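Local coordinates for endoglucanase (Bacillus akibai, PDB 1UWW), which hydrolyses internal beta-1,4-glucosidic linkages of cellulose as a whole enzyme, the chain here being its family 28 carbohydrate-binding module, specific for non-crystalline cellulose, at residues A[55-60]-A[70-75]; A[97-102]-A[176-181]. One frame throughout, in Å; residues are numbered along the deposited sequence.

The two contacts lie about 12 Å apart, centre to centre, on the same side of the module's centre, and share the sheet in which strands 50-58 and 180-189 are neighbours. Contact 1 (55-60 with 70-75) is buried and joins the two sheets of the beta-sandwich through side chains; the P60 side chain is about 10 Å from a bound calcium ion. Contact 2 (97-102 with 176-181) is a surface contact of backbone and carboxylate bonds, and its P97 O binds a calcium ion directly. Backbone bonds probably tie them together: W55 O is 2.9 Å from V181 N and F57 O 3.0 Å from G179 N. The rings of F57 and F177 also meet, planes at about 45°.

Contact 1: residues A[55-60]-A[70-75]; sequences WEFGYP and TAPRLD
P72 CG stands over the centre of one face of the F57 ring in a CH-pi contact, 3.9 Å from the ring centroid and 13° off its normal. The ends of strands 50-58 and 73-77, with the loops next to them, pack here between the two sheets of a beta-sandwich, and no hydrogen bond directly joins the two segments. P72 is the wedge. Its CG is also 3.7 Å from W55 NE1, the proline crossing the indole at about a right angle, while its CD reaches CE1 of Y59 at 4.0 Å. Y59 in turn offers a face to F57 CE2, 3.6 Å above the plane of the phenol ring, and its OH is hydrogen-bonded to F170 O on strand 165-173. The far end of the W55 indole meets L74 tip to tip, CH2 to CD1 at 3.9 Å. W32 and F170 each meet the indole edge-to-face, placing W55 in an aromatic cluster between the sheets. At the other end of the contact, P60 and T70 approach tip to tip, with P60 CG 3.6 Å from the methyl CG2 of T70.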
loop_
_atom_site.group_PDB
_atom_site.type_symbol
_atom_site.label_atom_id
_atom_site.label_comp_id
_atom_site.label_asym_id
_atom_site.label_seq_id
_atom_site.Cartn_x
_atom_site.Cartn_y
_atom_site.Cartn_z
ATOM N N TRP A 55 2.559 -0.723 -22.330
ATOM C CA TRP A 55 2.987 -2.123 -22.434
ATOM C C TRP A 55 1.746 -2.982 -22.259
ATOM O O TRP A 55 0.722 -2.527 -21.786
ATOM C CB TRP A 55 4.098 -2.443 -21.419
ATOM C CG TRP A 55 3.683 -2.384 -19.982
ATOM C CD1 TRP A 55 3.351 -3.447 -19.196
ATOM C CD2 TRP A 55 3.584 -1.213 -19.136
ATOM N NE1 TRP A 55 3.028 -3.011 -17.932
ATOM C CE2 TRP A 55 3.177 -1.651 -17.864
ATOM C CE3 TRP A 55 3.781 0.156 -19.335
ATOM C CZ2 TRP A 55 2.991 -0.773 -16.787
ATOM C CZ3 TRP A 55 3.577 1.028 -18.258
ATOM C CH2 TRP A 55 3.188 0.554 -17.016
ATOM N N GLU A 56 1.854 -4.259 -22.597
ATOM C CA GLU A 56 0.791 -5.212 -22.342
ATOM C C GLU A 56 1.330 -6.436 -21.623
ATOM O O GLU A 56 2.487 -6.808 -21.767
ATOM C CB GLU A 56 -0.024 -5.551 -23.583
ATOM C CG GLU A 56 0.659 -6.117 -24.770
ATOM C CD GLU A 56 -0.372 -6.475 -25.869
ATOM O OE1 GLU A 56 -1.510 -5.908 -25.915
ATOM O OE2 GLU A 56 -0.049 -7.327 -26.683
ATOM N N PHE A 57 0.482 -7.016 -20.808
ATOM C CA PHE A 57 0.867 -8.145 -19.972
ATOM C C PHE A 57 -0.378 -8.707 -19.318
ATOM O O PHE A 57 -1.436 -8.117 -19.350
ATOM C CB PHE A 57 1.874 -7.721 -18.881
ATOM C CG PHE A 57 1.236 -6.971 -17.735
ATOM C CD1 PHE A 57 0.793 -5.650 -17.878
ATOM C CD2 PHE A 57 0.984 -7.606 -16.524
ATOM C CE1 PHE A 57 0.174 -5.006 -16.825
ATOM C CE2 PHE A 57 0.336 -6.946 -15.518
ATOM C CZ PHE A 57 -0.054 -5.661 -15.676
ATOM N N GLY A 58 -0.232 -9.879 -18.705
ATOM C CA GLY A 58 -1.222 -10.380 -17.782
ATOM C C GLY A 58 -0.554 -11.022 -16.598
ATOM O O GLY A 58 0.458 -11.684 -16.769
ATOM N N TYR A 59 -1.151 -10.880 -15.429
ATOM C CA TYR A 59 -0.660 -11.575 -14.252
ATOM C C TYR A 59 -0.911 -13.085 -14.333
ATOM O O TYR A 59 -1.901 -13.513 -14.917
ATOM C CB TYR A 59 -1.328 -11.033 -12.993
ATOM C CG TYR A 59 -1.032 -9.566 -12.652
ATOM C CD1 TYR A 59 0.252 -9.140 -12.318
ATOM C CD2 TYR A 59 -2.031 -8.629 -12.639
ATOM C CE1 TYR A 59 0.494 -7.797 -11.970
ATOM C CE2 TYR A 59 -1.788 -7.309 -12.289
ATOM C CZ TYR A 59 -0.537 -6.912 -11.956
ATOM O OH TYR A 59 -0.317 -5.586 -11.630
ATOM N N PRO A 60 -0.047 -13.877 -13.697
ATOM C CA PRO A 60 -0.239 -15.332 -13.662
ATOM C C PRO A 60 -1.344 -15.708 -12.708
ATOM O O PRO A 60 -1.660 -14.965 -11.777
ATOM C CB PRO A 60 1.122 -15.838 -13.179
ATOM C CG PRO A 60 1.586 -14.754 -12.286
ATOM C CD PRO A 60 1.215 -13.489 -13.026
ATOM N N THR A 70 5.651 -10.495 -9.567
ATOM C CA THR A 70 5.025 -10.413 -10.887
ATOM C C THR A 70 4.705 -8.982 -11.335
ATOM O O THR A 70 4.116 -8.794 -12.398
ATOM C CB THR A 70 3.713 -11.183 -10.900
ATOM O OG1 THR A 70 2.810 -10.596 -9.977
ATOM C CG2 THR A 70 3.893 -12.643 -10.435
ATOM N N ALA A 71 5.073 -7.986 -10.524
ATOM C CA ALA A 71 4.659 -6.600 -10.775
ATOM C C ALA A 71 5.513 -5.947 -11.820
ATOM O O ALA A 71 6.737 -5.911 -11.660
ATOM C CB ALA A 71 4.771 -5.805 -9.507
ATOM N N PRO A 72 4.907 -5.345 -12.849
ATOM C CA PRO A 72 5.654 -4.356 -13.634
ATOM C C PRO A 72 6.259 -3.284 -12.720
ATOM O O PRO A 72 5.569 -2.789 -11.814
ATOM C CB PRO A 72 4.592 -3.735 -14.544
ATOM C CG PRO A 72 3.512 -4.806 -14.676
ATOM C CD PRO A 72 3.531 -5.518 -13.326
ATOM N N ARG A 73 7.488 -2.899 -12.985
ATOM C CA ARG A 73 8.196 -1.901 -12.209
ATOM C C ARG A 73 8.891 -0.975 -13.180
ATOM O O ARG A 73 9.913 -1.300 -13.758
ATOM C CB ARG A 73 9.222 -2.541 -11.291
ATOM C CG ARG A 73 8.759 -3.375 -10.155
ATOM C CD ARG A 73 9.836 -3.480 -9.084
ATOM N NE ARG A 73 9.760 -4.656 -8.240
ATOM C CZ ARG A 73 10.408 -4.746 -7.072
ATOM N NH1 ARG A 73 11.178 -3.741 -6.658
ATOM N NH2 ARG A 73 10.291 -5.834 -6.332
ATOM N N LEU A 74 8.320 0.202 -13.347
ATOM C CA LEU A 74 8.943 1.255 -14.151
ATOM C C LEU A 74 10.008 1.959 -13.336
ATOM O O LEU A 74 9.923 2.017 -12.118
ATOM C CB LEU A 74 7.925 2.298 -14.578
ATOM C CG LEU A 74 6.850 1.862 -15.543
ATOM C CD1 LEU A 74 5.893 3.019 -15.793
ATOM C CD2 LEU A 74 7.461 1.466 -16.867
ATOM N N ASP A 75 10.998 2.513 -14.003
ATOM C CA ASP A 75 12.129 3.176 -13.372
ATOM C C ASP A 75 12.489 4.407 -14.193
ATOM O O ASP A 75 12.510 4.370 -15.419
ATOM C CB ASP A 75 13.280 2.159 -13.284
ATOM C CG ASP A 75 14.346 2.495 -12.298
ATOM O OD1 ASP A 75 14.217 3.461 -11.517
ATOM O OD2 ASP A 75 15.399 1.791 -12.283
#

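Contact 2: residues A[97-102]-A[176-181]. With CA (calcium ion), chain D.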
loop_
_atom_site.group_PDB
_atom_site.type_symbol
_atom_site.label_atom_id
_atom_site.label_comp_id
_atom_site.label_asym_id
_atom_site.label_seq_id
_atom_site.Cartn_x
_atom_site.Cartn_y
_atom_site.Cartn_z
ATOM N N PRO A 97 -8.363 -3.501 -20.745
ATOM C CA PRO A 97 -8.283 -4.942 -20.489
ATOM C C PRO A 97 -8.810 -5.762 -21.653
ATOM O O PRO A 97 -9.702 -5.341 -22.386
ATOM C CB PRO A 97 -9.181 -5.153 -19.269
ATOM C CG PRO A 97 -10.101 -4.000 -19.270
ATOM C CD PRO A 97 -9.402 -2.848 -19.931
ATOM N N VAL A 98 -8.232 -6.938 -21.784
ATOM C CA VAL A 98 -8.905 -8.040 -22.448
ATOM C C VAL A 98 -9.587 -8.937 -21.427
ATOM O O VAL A 98 -10.607 -9.557 -21.756
ATOM C CB VAL A 98 -7.955 -8.849 -23.376
ATOM C CG1 VAL A 98 -8.587 -10.120 -23.889
ATOM C CG2 VAL A 98 -7.387 -7.919 -24.427
ATOM N N ARG A 99 -9.009 -9.098 -20.230
ATOM C CA ARG A 99 -9.651 -9.774 -19.097
ATOM C C ARG A 99 -9.455 -8.880 -17.864
ATOM O O ARG A 99 -8.332 -8.434 -17.571
ATOM C CB ARG A 99 -9.014 -11.149 -18.827
ATOM C CG ARG A 99 -9.569 -11.852 -17.602
ATOM C CD ARG A 99 -9.114 -13.282 -17.471
ATOM N NE ARG A 99 -7.651 -13.353 -17.457
ATOM C CZ ARG A 99 -6.921 -14.176 -18.193
ATOM N NH1 ARG A 99 -7.506 -15.080 -18.956
ATOM N NH2 ARG A 99 -5.620 -14.125 -18.179
ATOM N N ALA A 100 -10.535 -8.637 -17.134
ATOM C CA ALA A 100 -10.451 -8.020 -15.811
ATOM C C ALA A 100 -11.776 -8.232 -15.121
ATOM O O ALA A 100 -12.735 -7.502 -15.390
ATOM C CB ALA A 100 -10.099 -6.524 -15.908
ATOM N N THR A 101 -11.864 -9.289 -14.332
ATOM C CA THR A 101 -13.137 -9.674 -13.701
ATOM C C THR A 101 -13.072 -9.699 -12.196
ATOM O O THR A 101 -14.123 -9.793 -11.554
ATOM C CB THR A 101 -13.637 -11.077 -14.171
ATOM O OG1 THR A 101 -12.813 -12.114 -13.652
ATOM C CG2 THR A 101 -13.566 -11.233 -15.695
ATOM N N GLU A 102 -11.882 -9.597 -11.610
ATOM C CA GLU A 102 -11.752 -9.735 -10.150
ATOM C C GLU A 102 -10.427 -9.174 -9.650
ATOM O O GLU A 102 -9.508 -8.935 -10.429
ATOM C CB GLU A 102 -11.889 -11.193 -9.738
ATOM C CG GLU A 102 -10.822 -12.106 -10.266
ATOM C CD GLU A 102 -11.178 -13.566 -10.008
ATOM O OE1 GLU A 102 -12.276 -13.819 -9.450
ATOM O OE2 GLU A 102 -10.372 -14.446 -10.343
ATOM N N ASP A 176 -7.125 -11.059 -12.191
ATOM C CA ASP A 176 -6.920 -11.794 -13.432
ATOM C C ASP A 176 -6.648 -10.846 -14.586
ATOM O O ASP A 176 -6.857 -11.185 -15.764
ATOM C CB ASP A 176 -8.102 -12.725 -13.696
ATOM C CG ASP A 176 -9.398 -12.014 -13.900
ATOM O OD1 ASP A 176 -9.518 -10.770 -13.740
ATOM O OD2 ASP A 176 -10.432 -12.669 -14.249
ATOM N N PHE A 177 -6.151 -9.654 -14.276
ATOM C CA PHE A 177 -5.925 -8.671 -15.309
ATOM C C PHE A 177 -5.007 -9.174 -16.426
ATOM O O PHE A 177 -3.925 -9.713 -16.185
ATOM C CB PHE A 177 -5.302 -7.371 -14.730
ATOM C CG PHE A 177 -5.029 -6.360 -15.809
ATOM C CD1 PHE A 177 -6.033 -5.553 -16.297
ATOM C CD2 PHE A 177 -3.797 -6.283 -16.402
ATOM C CE1 PHE A 177 -5.803 -4.665 -17.339
ATOM C CE2 PHE A 177 -3.564 -5.400 -17.455
ATOM C CZ PHE A 177 -4.551 -4.597 -17.908
ATOM N N ALA A 178 -5.439 -8.940 -17.678
ATOM C CA ALA A 178 -4.582 -9.053 -18.841
ATOM C C ALA A 178 -5.025 -7.997 -19.849
ATOM O O ALA A 178 -6.218 -7.816 -20.043
ATOM C CB ALA A 178 -4.707 -10.450 -19.469
ATOM N N GLY A 179 -4.076 -7.309 -20.451
ATOM C CA GLY A 179 -4.391 -6.263 -21.414
ATOM C C GLY A 179 -3.291 -5.259 -21.526
ATOM O O GLY A 179 -2.163 -5.522 -21.155
ATOM N N ARG A 180 -3.628 -4.114 -22.121
ATOM C CA ARG A 180 -2.662 -3.047 -22.368
ATOM C C ARG A 180 -2.908 -1.921 -21.375
ATOM O O ARG A 180 -4.054 -1.649 -21.034
ATOM C CB ARG A 180 -2.768 -2.569 -23.816
ATOM C CG ARG A 180 -1.774 -1.485 -24.152
ATOM C CD ARG A 180 -1.642 -1.211 -25.631
ATOM N NE ARG A 180 -0.891 -2.250 -26.323
ATOM C CZ ARG A 180 0.421 -2.395 -26.280
ATOM N NH1 ARG A 180 1.201 -1.546 -25.627
ATOM N NH2 ARG A 180 1.011 -3.396 -26.929
ATOM N N VAL A 181 -1.817 -1.341 -20.884
ATOM C CA VAL A 181 -1.896 -0.206 -19.977
ATOM C C VAL A 181 -1.070 0.929 -20.578
ATOM O O VAL A 181 -0.206 0.752 -21.440
ATOM C CB VAL A 181 -1.484 -0.531 -18.539
ATOM C CG1 VAL A 181 -2.331 -1.667 -17.964
ATOM C CG2 VAL A 181 -0.035 -0.823 -18.425
HETATM CA CA CA D . -10.792 -4.188 -24.105
HETATM O O HOH W 1 -3.828 -12.524 -16.651
HETATM O O HOH W 2 -10.657 -15.029 -13.074
HETATM O O HOH W 3 -12.686 -5.458 -23.022
HETATM O O HOH W 4 -11.813 -2.723 -22.508
HETATM O O HOH W 5 -11.743 -3.007 -25.944
#
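A classic beta bulge beside a calcium site joins the end of strand 88-97 to the residues leading into strand 180-189. V98 and R99 both face A178, and A178 O accepts from V98 N at 2.8 Å and from R99 N; A178 N returns a bond to R99 O. Next to the bulge, P97 and G179 form an antiparallel non-hydrogen-bonded pair with CA atoms only 4.2 Å apart, leaving no room for a CB on G179. Beyond it, D176 grips the loop. OD1 takes T101 N on its syn lone pair, 2.8 Å and nearly straight at 176°, plus a weak bond from E102 N. OD2 accepts from T101 OG1 on the syn side, 25° out of the carboxylate plane, and water 2 bridges OD2 to E102 OE2. R99 passes obliquely across D176 and bends at chi3 (56°), which turns NE to D176 O for a bond of 2.9 Å in the guanidinium plane; water 1 takes a bond from NH2 and can pass one on to F177 O. F177 CE1 packs on P97 CB at 3.9 Å. P97 O binds the calcium at 2.3 Å with waters 3, 4 and 5, and D96 OD1 completes the ligands seen. With the D176 carboxylate bonded to the loop backbone, this is a classic bulge ending two neighbouring central antiparallel strands, where the chain leaves the sheet of a calcium-binding beta-sandwich.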